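Local structure of uncharacterized protein (Bacillus cereus, 5F2H) at the interface of chains A and B. The protein is of unknown function but belongs to the alpha/beta hydrolase superfamily, so it may act as an esterase-like hydrolase. Numbering follows the deposited sequence. Chains: chain A/B, Uncharacterized protein.

The interface of chains A and B. Residues chain A 141, 149, 293-296; chain B 9, 11-12, 15.
The rings of A:Tyr149 and A:Tyr296 lie face to face within chain A, CD1 of A:Tyr296 sitting over the centre of the A:Tyr149 ring, 3.3 Å above its plane. At the edge of the A:Tyr296 ring, in its plane, lies the carboxylate oxygen OD1 of A:Asp295. The alpha/beta-hydrolase fold places A:His294 in the loop after strand 284-289, the usual position of the catalytic histidine, so chain B's helix 10-23 begins beside the presumed active site of chain A. B:Ile11, the hydrophobic side chain of the helix start, lays its two branches against A:Asp295 and the tyrosine pair. Its CG2 branch rests against the A:Asp295 carboxylate, 3.4 Å from CG, as the two side chains cross obliquely. The other branch, with CG1 anti to the carbonyl carbon (chi1 -65°), carries CD1 towards the tyrosine pair, 4.1 Å from CE1 of A:Tyr296. A:Asp295 has CG anti to the backbone N (chi1 -177°). Its OD1 accepts the backbone N-H of A:Tyr296 from above the carboxylate plane, which should limit rotation of the group, while OD2 faces the CG methylene of B:Gln12. One turn along the helix, the amide ND2 of B:Asn15 donates to the backbone carbonyl O of A:His294 at 2.8 Å. This bond is nearly straight, and the carbonyl oxygen lies close to the amide plane, but the donor stands above the carbonyl plane. The chain of A:Lys293, bent near its end, runs antiparallel past B:Asn15, with CE 4.0 Å from CB. At the helix start, B:Thr9 is the N-cap: its hydroxyl OG1 accepts the backbone N of B:Gln12 at 3.0 Å, and a weak return bond links its own N to B:Gln12 OE1. The hydroxyls of B:Thr9 and A:Tyr149 meet tip to tip, OG1 to OH 3.6 Å. The helix N-terminus close to A:Asp295 may favour its charged form. The two-fold symmetric interface repeats the contact with the chains exchanged, although the crystal alone does not establish a dimer in solution.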
loop_
_atom_site.group_PDB
_atom_site.type_symbol
_atom_site.label_atom_id
_atom_site.label_comp_id
_atom_site.label_asym_id
_atom_site.label_seq_id
_atom_site.Cartn_x
_atom_site.Cartn_y
_atom_site.Cartn_z
ATOM N N GLU A 141 29.252 -7.072 -11.997
ATOM C CA GLU A 141 28.317 -5.987 -12.004
ATOM C C GLU A 141 28.507 -5.158 -10.743
ATOM O O GLU A 141 29.548 -5.215 -10.102
ATOM C CB GLU A 141 26.887 -6.521 -12.111
ATOM C CG GLU A 141 26.577 -7.232 -13.414
ATOM C CD GLU A 141 25.106 -7.579 -13.553
ATOM O OE1 GLU A 141 24.292 -7.165 -12.702
ATOM O OE2 GLU A 141 24.744 -8.261 -14.528
ATOM N N TYR A 149 16.951 -2.729 -13.484
ATOM C CA TYR A 149 16.085 -3.894 -13.689
ATOM C C TYR A 149 15.200 -4.243 -12.498
ATOM O O TYR A 149 14.251 -5.001 -12.646
ATOM C CB TYR A 149 16.912 -5.123 -14.077
ATOM C CG TYR A 149 17.712 -4.926 -15.333
ATOM C CD1 TYR A 149 17.134 -5.127 -16.588
ATOM C CD2 TYR A 149 19.015 -4.482 -15.279
ATOM C CE1 TYR A 149 17.844 -4.922 -17.757
ATOM C CE2 TYR A 149 19.738 -4.257 -16.443
ATOM C CZ TYR A 149 19.147 -4.486 -17.679
ATOM O OH TYR A 149 19.859 -4.266 -18.836
ATOM N N LYS A 293 18.791 -14.092 -24.625
ATOM C CA LYS A 293 20.076 -14.670 -24.218
ATOM C C LYS A 293 20.284 -14.425 -22.716
ATOM O O LYS A 293 19.320 -14.417 -21.955
ATOM C CB LYS A 293 21.248 -14.125 -25.057
ATOM C CG LYS A 293 21.174 -14.482 -26.536
ATOM C CD LYS A 293 22.440 -14.110 -27.316
ATOM C CE LYS A 293 22.702 -12.615 -27.417
ATOM N NZ LYS A 293 21.666 -11.895 -28.208
ATOM N N HIS A 294 21.525 -14.226 -22.285
ATOM C CA HIS A 294 21.811 -14.008 -20.869
ATOM C C HIS A 294 21.694 -12.501 -20.562
ATOM O O HIS A 294 22.682 -11.760 -20.452
ATOM C CB HIS A 294 23.178 -14.591 -20.561
ATOM C CG HIS A 294 23.522 -14.598 -19.118
ATOM N ND1 HIS A 294 24.503 -13.794 -18.585
ATOM C CD2 HIS A 294 23.017 -15.311 -18.087
ATOM C CE1 HIS A 294 24.610 -14.032 -17.292
ATOM N NE2 HIS A 294 23.716 -14.944 -16.963
ATOM N N ASP A 295 20.438 -12.092 -20.414
ATOM C CA ASP A 295 20.061 -10.727 -20.180
ATOM C C ASP A 295 18.636 -10.777 -19.691
ATOM O O ASP A 295 17.990 -11.816 -19.781
ATOM C CB ASP A 295 20.131 -10.021 -21.545
ATOM C CG ASP A 295 19.831 -8.519 -21.491
ATOM O OD1 ASP A 295 19.607 -7.956 -20.402
ATOM O OD2 ASP A 295 19.861 -7.884 -22.560
ATOM N N TYR A 296 18.121 -9.667 -19.188
ATOM C CA TYR A 296 16.738 -9.627 -18.717
ATOM C C TYR A 296 15.798 -9.396 -19.927
ATOM O O TYR A 296 16.193 -8.781 -20.920
ATOM C CB TYR A 296 16.534 -8.451 -17.780
ATOM C CG TYR A 296 17.351 -8.429 -16.526
ATOM C CD1 TYR A 296 18.678 -8.098 -16.560
ATOM C CD2 TYR A 296 16.750 -8.585 -15.283
ATOM C CE1 TYR A 296 19.418 -8.041 -15.403
ATOM C CE2 TYR A 296 17.474 -8.515 -14.121
ATOM C CZ TYR A 296 18.806 -8.243 -14.192
ATOM O OH TYR A 296 19.543 -8.097 -13.054
ATOM N N THR B 9 21.144 -1.593 -24.078
ATOM C CA THR B 9 21.672 -1.561 -22.713
ATOM C C THR B 9 23.103 -2.050 -22.650
ATOM O O THR B 9 23.663 -2.561 -23.620
ATOM C CB THR B 9 20.884 -2.469 -21.760
ATOM O OG1 THR B 9 21.028 -3.841 -22.170
ATOM C CG2 THR B 9 19.413 -2.068 -21.721
ATOM N N ILE B 11 24.190 -4.535 -21.020
ATOM C CA ILE B 11 24.205 -5.980 -21.226
ATOM C C ILE B 11 23.979 -6.398 -22.684
ATOM O O ILE B 11 24.581 -7.380 -23.161
ATOM C CB ILE B 11 23.194 -6.674 -20.308
ATOM C CG1 ILE B 11 23.605 -6.490 -18.850
ATOM C CG2 ILE B 11 23.129 -8.151 -20.625
ATOM C CD1 ILE B 11 22.562 -6.973 -17.871
ATOM N N GLN B 12 23.101 -5.696 -23.388
ATOM C CA GLN B 12 22.862 -6.048 -24.777
ATOM C C GLN B 12 24.146 -5.818 -25.542
ATOM O O GLN B 12 24.615 -6.697 -26.271
ATOM C CB GLN B 12 21.725 -5.239 -25.344
ATOM C CG GLN B 12 20.410 -5.574 -24.684
ATOM C CD GLN B 12 19.320 -4.633 -25.082
ATOM O OE1 GLN B 12 19.463 -3.841 -26.009
ATOM N NE2 GLN B 12 18.212 -4.707 -24.375
ATOM N N ASN B 15 26.549 -8.647 -24.728
ATOM C CA ASN B 15 26.144 -9.940 -25.299
ATOM C C ASN B 15 26.309 -9.996 -26.807
ATOM O O ASN B 15 26.870 -10.955 -27.333
ATOM C CB ASN B 15 24.722 -10.337 -24.892
ATOM C CG ASN B 15 24.614 -10.708 -23.427
ATOM O OD1 ASN B 15 25.593 -11.084 -22.798
ATOM N ND2 ASN B 15 23.409 -10.670 -22.899
#